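PDB 2ZRR: mundticin KS immunity protein from Enterococcus mundtii, which probably protects the bacteriocin-producing bacterium from the mundticin KS it makes itself. Local coordinates for residues V60-Y64 with R81-I86; I40-L44 with K104-L108. All blocks are in the same frame, centred on the assembly; numbering follows the deposited sequence.

Interaction 1 of 2, residues V60-Y64 with R81-I86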
loop_
_atom_site.group_PDB
_atom_site.type_symbol
_atom_site.label_atom_id
_atom_site.label_comp_id
_atom_site.label_asym_id
_atom_site.label_seq_id
_atom_site.Cartn_x
_atom_site.Cartn_y
_atom_site.Cartn_z
ATOM N N VAL A 60 -0.330 0.352 -7.489
ATOM C CA VAL A 60 0.742 0.772 -6.587
ATOM C C VAL A 60 0.895 -0.242 -5.464
ATOM O O VAL A 60 1.994 -0.709 -5.168
ATOM C CB VAL A 60 0.426 2.127 -5.939
ATOM C CG1 VAL A 60 1.448 2.435 -4.849
ATOM C CG2 VAL A 60 0.399 3.216 -6.997
ATOM N N LEU A 61 -0.223 -0.573 -4.833
ATOM C CA LEU A 61 -0.223 -1.531 -3.741
ATOM C C LEU A 61 0.376 -2.836 -4.202
ATOM O O LEU A 61 1.224 -3.409 -3.518
ATOM C CB LEU A 61 -1.648 -1.780 -3.262
ATOM C CG LEU A 61 -2.304 -0.577 -2.589
ATOM C CD1 LEU A 61 -3.759 -0.897 -2.270
ATOM C CD2 LEU A 61 -1.531 -0.222 -1.321
ATOM N N GLY A 62 -0.085 -3.308 -5.360
ATOM C CA GLY A 62 0.402 -4.564 -5.904
ATOM C C GLY A 62 1.872 -4.475 -6.240
ATOM O O GLY A 62 2.643 -5.399 -5.980
ATOM N N SER A 63 2.268 -3.342 -6.803
ATOM C CA SER A 63 3.661 -3.132 -7.165
ATOM C C SER A 63 4.587 -3.148 -5.944
ATOM O O SER A 63 5.648 -3.781 -5.968
ATOM C CB SER A 63 3.818 -1.807 -7.910
ATOM O OG SER A 63 5.169 -1.369 -7.871
ATOM N N TYR A 64 4.195 -2.464 -4.871
ATOM C CA TYR A 64 5.046 -2.436 -3.692
ATOM C C TYR A 64 5.068 -3.735 -2.913
ATOM O O TYR A 64 6.046 -4.026 -2.214
ATOM C CB TYR A 64 4.675 -1.256 -2.805
ATOM C CG TYR A 64 5.385 -0.026 -3.284
ATOM C CD1 TYR A 64 4.834 0.767 -4.289
ATOM C CD2 TYR A 64 6.659 0.293 -2.811
ATOM C CE1 TYR A 64 5.536 1.847 -4.817
ATOM C CE2 TYR A 64 7.373 1.367 -3.330
ATOM C CZ TYR A 64 6.808 2.143 -4.337
ATOM O OH TYR A 64 7.518 3.207 -4.867
ATOM N N ARG A 81 8.980 5.666 -0.543
ATOM C CA ARG A 81 8.783 5.857 -1.980
ATOM C C ARG A 81 7.336 5.531 -2.358
ATOM O O ARG A 81 6.750 6.151 -3.250
ATOM C CB ARG A 81 9.759 4.960 -2.759
ATOM C CG ARG A 81 11.202 5.475 -2.724
ATOM C CD ARG A 81 12.235 4.457 -3.211
ATOM N NE ARG A 81 13.526 5.105 -3.463
ATOM C CZ ARG A 81 14.641 4.479 -3.835
ATOM N NH1 ARG A 81 14.657 3.165 -4.010
ATOM N NH2 ARG A 81 15.752 5.177 -4.031
ATOM N N MET A 82 6.761 4.561 -1.657
ATOM C CA MET A 82 5.391 4.145 -1.906
ATOM C C MET A 82 4.430 5.191 -1.391
ATOM O O MET A 82 3.432 5.501 -2.033
ATOM C CB MET A 82 5.109 2.821 -1.205
ATOM C CG MET A 82 3.633 2.473 -1.124
ATOM S SD MET A 82 3.329 1.021 -0.105
ATOM C CE MET A 82 1.722 0.542 -0.714
ATOM N N ASN A 83 4.739 5.719 -0.214
ATOM C CA ASN A 83 3.915 6.737 0.416
ATOM C C ASN A 83 3.635 7.835 -0.595
ATOM O O ASN A 83 2.511 8.322 -0.708
ATOM C CB ASN A 83 4.648 7.312 1.632
ATOM C CG ASN A 83 3.895 8.456 2.289
ATOM O OD1 ASN A 83 2.674 8.575 2.157
ATOM N ND2 ASN A 83 4.627 9.306 3.005
ATOM N N ILE A 84 4.666 8.216 -1.337
ATOM C CA ILE A 84 4.520 9.252 -2.340
ATOM C C ILE A 84 3.576 8.778 -3.442
ATOM O O ILE A 84 2.632 9.478 -3.818
ATOM C CB ILE A 84 5.889 9.606 -2.942
ATOM C CG1 ILE A 84 6.764 10.256 -1.869
ATOM C CG2 ILE A 84 5.721 10.542 -4.130
ATOM C CD1 ILE A 84 6.110 11.443 -1.174
ATOM N N GLU A 85 3.827 7.575 -3.945
ATOM C CA GLU A 85 3.014 6.990 -5.001
ATOM C C GLU A 85 1.521 6.926 -4.690
ATOM O O GLU A 85 0.704 7.313 -5.518
ATOM C CB GLU A 85 3.520 5.590 -5.315
ATOM C CG GLU A 85 3.983 5.418 -6.734
ATOM C CD GLU A 85 4.873 4.211 -6.891
ATOM O OE1 GLU A 85 4.374 3.159 -7.348
ATOM O OE2 GLU A 85 6.072 4.317 -6.555
ATOM N N ILE A 86 1.166 6.431 -3.505
ATOM C CA ILE A 86 -0.242 6.319 -3.107
ATOM C C ILE A 86 -0.928 7.685 -3.059
ATOM O O ILE A 86 -2.158 7.779 -3.003
ATOM C CB ILE A 86 -0.388 5.635 -1.718
ATOM C CG1 ILE A 86 0.243 4.245 -1.762
ATOM C CG2 ILE A 86 -1.861 5.504 -1.335
ATOM C CD1 ILE A 86 0.172 3.504 -0.449
#
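The phenol OH of Tyr64 donates a hydrogen bond to the carboxylate of Glu85, with 2.5 Å between Tyr64 OH and Glu85 OE2, a very short hydrogen bond. The acid comes to the edge of the ring, near its plane, but its own plane is turned 56° from that of the ring. Glu85 OE1 lies beside the same edge, 3.1 Å from Tyr64 CE1, and the carboxylate thus spans the edge from the hydroxyl to the neighbouring ring carbon. Arg81 lends its carbonyl carbon and CB beside the hydroxyl, and its extended chain carries the guanidinium away.

One face of the tyrosine is taken by Met82. Its CB stands 3.3 Å from the centroid of the Tyr64 ring and almost on the ring normal, a CH-pi contact over the middle of the face. With CG anti to the backbone N (chi1 166°) and an extended chain beyond, the methionine runs back under the ring toward the tyrosine's CB. Its sulfur therefore makes an oblique Met-aromatic contact, with Met82 SD 4.6 Å from the Tyr64 centroid, and its methyl reaches Leu61, where Met82 CE and Leu61 CD2 are tightly packed at 3.4 Å. One turn before Tyr64, Val60 sets CG1 against both Glu85 CB and Ile86 CG1, at 3.8 Å from each.

Lys67, a turn beyond Tyr64, makes a cation-pi contact with the ring, while Leu61 also leans on Leu45 and Leu48 of helix 33-48. Glu85 and the Tyr64 hydroxyl form the polar side of an otherwise apolar seam, in which the two helix segments run at 165° with their axes 10.3 Å apart. This is the packing of neighbouring antiparallel helices, 55-70 and 75-90, in an antiparallel four-helix bundle.

Interaction 2 of 2, residues I40-L44 with K104-L108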
loop_
_atom_site.group_PDB
_atom_site.type_symbol
_atom_site.label_atom_id
_atom_site.label_comp_id
_atom_site.label_asym_id
_atom_site.label_seq_id
_atom_site.Cartn_x
_atom_site.Cartn_y
_atom_site.Cartn_z
ATOM N N ILE A 40 -0.563 -6.108 5.571
ATOM C CA ILE A 40 -1.494 -4.998 5.400
ATOM C C ILE A 40 -1.851 -4.781 3.925
ATOM O O ILE A 40 -3.010 -4.534 3.575
ATOM C CB ILE A 40 -0.902 -3.697 5.973
ATOM C CG1 ILE A 40 -0.659 -3.849 7.471
ATOM C CG2 ILE A 40 -1.844 -2.533 5.734
ATOM C CD1 ILE A 40 0.003 -2.634 8.094
ATOM N N ILE A 41 -0.856 -4.871 3.053
ATOM C CA ILE A 41 -1.102 -4.667 1.629
ATOM C C ILE A 41 -1.980 -5.791 1.085
ATOM O O ILE A 41 -2.929 -5.548 0.341
ATOM C CB ILE A 41 0.241 -4.583 0.844
ATOM C CG1 ILE A 41 0.884 -3.211 1.091
ATOM C CG2 ILE A 41 0.001 -4.803 -0.655
ATOM C CD1 ILE A 41 2.394 -3.242 1.227
ATOM N N THR A 42 -1.675 -7.020 1.471
ATOM C CA THR A 42 -2.464 -8.159 1.017
ATOM C C THR A 42 -3.927 -7.944 1.415
ATOM O O THR A 42 -4.828 -8.048 0.593
ATOM C CB THR A 42 -1.934 -9.464 1.644
ATOM O OG1 THR A 42 -0.565 -9.657 1.257
ATOM C CG2 THR A 42 -2.754 -10.650 1.191
ATOM N N GLU A 43 -4.141 -7.622 2.685
ATOM C CA GLU A 43 -5.479 -7.375 3.215
ATOM C C GLU A 43 -6.175 -6.269 2.438
ATOM O O GLU A 43 -7.328 -6.410 2.031
ATOM C CB GLU A 43 -5.388 -6.968 4.689
ATOM C CG GLU A 43 -4.918 -8.081 5.590
ATOM C CD GLU A 43 -4.647 -7.600 7.005
ATOM O OE1 GLU A 43 -4.420 -6.381 7.194
ATOM O OE2 GLU A 43 -4.662 -8.450 7.923
ATOM N N LEU A 44 -5.464 -5.164 2.246
ATOM C CA LEU A 44 -5.993 -4.018 1.525
ATOM C C LEU A 44 -6.414 -4.355 0.100
ATOM O O LEU A 44 -7.484 -3.951 -0.350
ATOM C CB LEU A 44 -4.950 -2.909 1.493
ATOM C CG LEU A 44 -5.208 -1.769 2.463
ATOM C CD1 LEU A 44 -3.900 -1.074 2.789
ATOM C CD2 LEU A 44 -6.203 -0.806 1.841
ATOM N N LYS A 104 -6.164 1.550 7.302
ATOM C CA LYS A 104 -5.262 0.449 6.968
ATOM C C LYS A 104 -4.046 1.045 6.262
ATOM O O LYS A 104 -2.914 0.624 6.494
ATOM C CB LYS A 104 -5.958 -0.549 6.042
ATOM C CG LYS A 104 -6.264 -1.885 6.680
ATOM C CD LYS A 104 -5.035 -2.503 7.315
ATOM C CE LYS A 104 -5.370 -3.830 7.977
ATOM N NZ LYS A 104 -5.319 -3.768 9.464
ATOM N N LEU A 105 -4.295 2.033 5.408
ATOM C CA LEU A 105 -3.230 2.709 4.676
ATOM C C LEU A 105 -2.318 3.478 5.640
ATOM O O LEU A 105 -1.092 3.329 5.602
ATOM C CB LEU A 105 -3.828 3.679 3.651
ATOM C CG LEU A 105 -3.941 3.201 2.196
ATOM C CD1 LEU A 105 -4.227 4.398 1.285
ATOM C CD2 LEU A 105 -2.654 2.495 1.771
ATOM N N LYS A 106 -2.926 4.299 6.498
ATOM C CA LYS A 106 -2.191 5.099 7.482
ATOM C C LYS A 106 -1.372 4.184 8.384
ATOM O O LYS A 106 -0.249 4.511 8.779
ATOM C CB LYS A 106 -3.167 5.929 8.328
ATOM C CG LYS A 106 -3.889 7.025 7.548
ATOM C CD LYS A 106 -4.651 7.981 8.461
ATOM C CE LYS A 106 -6.147 7.667 8.462
ATOM N NZ LYS A 106 -7.002 8.889 8.397
ATOM N N GLU A 107 -1.953 3.034 8.705
ATOM C CA GLU A 107 -1.303 2.041 9.544
ATOM C C GLU A 107 -0.098 1.473 8.776
ATOM O O GLU A 107 0.890 1.025 9.365
ATOM C CB GLU A 107 -2.320 0.951 9.884
ATOM C CG GLU A 107 -1.754 -0.365 10.365
ATOM C CD GLU A 107 -2.842 -1.414 10.547
ATOM O OE1 GLU A 107 -2.527 -2.564 10.936
ATOM O OE2 GLU A 107 -4.022 -1.076 10.296
ATOM N N LEU A 108 -0.179 1.510 7.450
ATOM C CA LEU A 108 0.909 1.019 6.616
ATOM C C LEU A 108 2.064 2.017 6.681
ATOM O O LEU A 108 3.202 1.640 6.976
ATOM C CB LEU A 108 0.431 0.845 5.169
ATOM C CG LEU A 108 1.444 0.371 4.122
ATOM C CD1 LEU A 108 2.022 -0.994 4.494
ATOM C CD2 LEU A 108 0.751 0.310 2.784
#
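Lys104 meets Ile40 and Leu44 with its aliphatic part before its charge comes into play. Its CB packs on Leu44, the two chains lying alongside each other and running opposite ways. The bend at chi2 (-53°) then carries the chain across Ile40, bringing Lys104 CD within 3.6 Å of Ile40 CG2. Beyond that the ammonium pairs with Glu107: Lys104 NZ lies 3.1 Å from Glu107 OE2, meeting it on the syn side and somewhat out of the carboxylate plane, and may also reach Glu43 over a longer gap. The position of Glu43 OE1 is less sure, so that cross-helix salt bridge is doubtful in detail.

Leu105 starts away from helix 33-48, but its CD2 comes to 3.9 Å from Leu44 CD1, the two side chains at about a right angle; it also touches Ile86 and Ile90 of helix 75-90. Glu107 uses its stem as well as its charge, since Glu107 CG rests 3.7 Å from Ile40 CD1. Leu108 sets CD2 against Ile41 CG1 at 3.9 Å, and its CB faces Ile40 CG2.

Apolar side chains inside and a lysine paired with Glu107, and possibly Glu43, at the margin join helices 33-48 and 99-109, the first and last of the antiparallel four-helix bundle, whose segments run at 162° here.

Interactions 1 and 2 pair the four helices two by two, and their centres lie 11 Å apart. Both segments of interaction 1 fall within the chain between 44 and 104, so interaction 2 encloses them in sequence. The two seams meet in one hydrophobic interior: Met82 CE is 3.6 Å from Leu108 CD2, and Ile86 CG2 is 3.7 Å from Leu105 CD1, which ties helix 75-90 to helix 99-109. Between helices 33-48 and 55-70, Leu61 O comes within 3.4 Å of Ile41 CG2. Met82 CE also approaches Ile41 CG1 at 4.2 Å, so this methyl touches side chains from the other three helices.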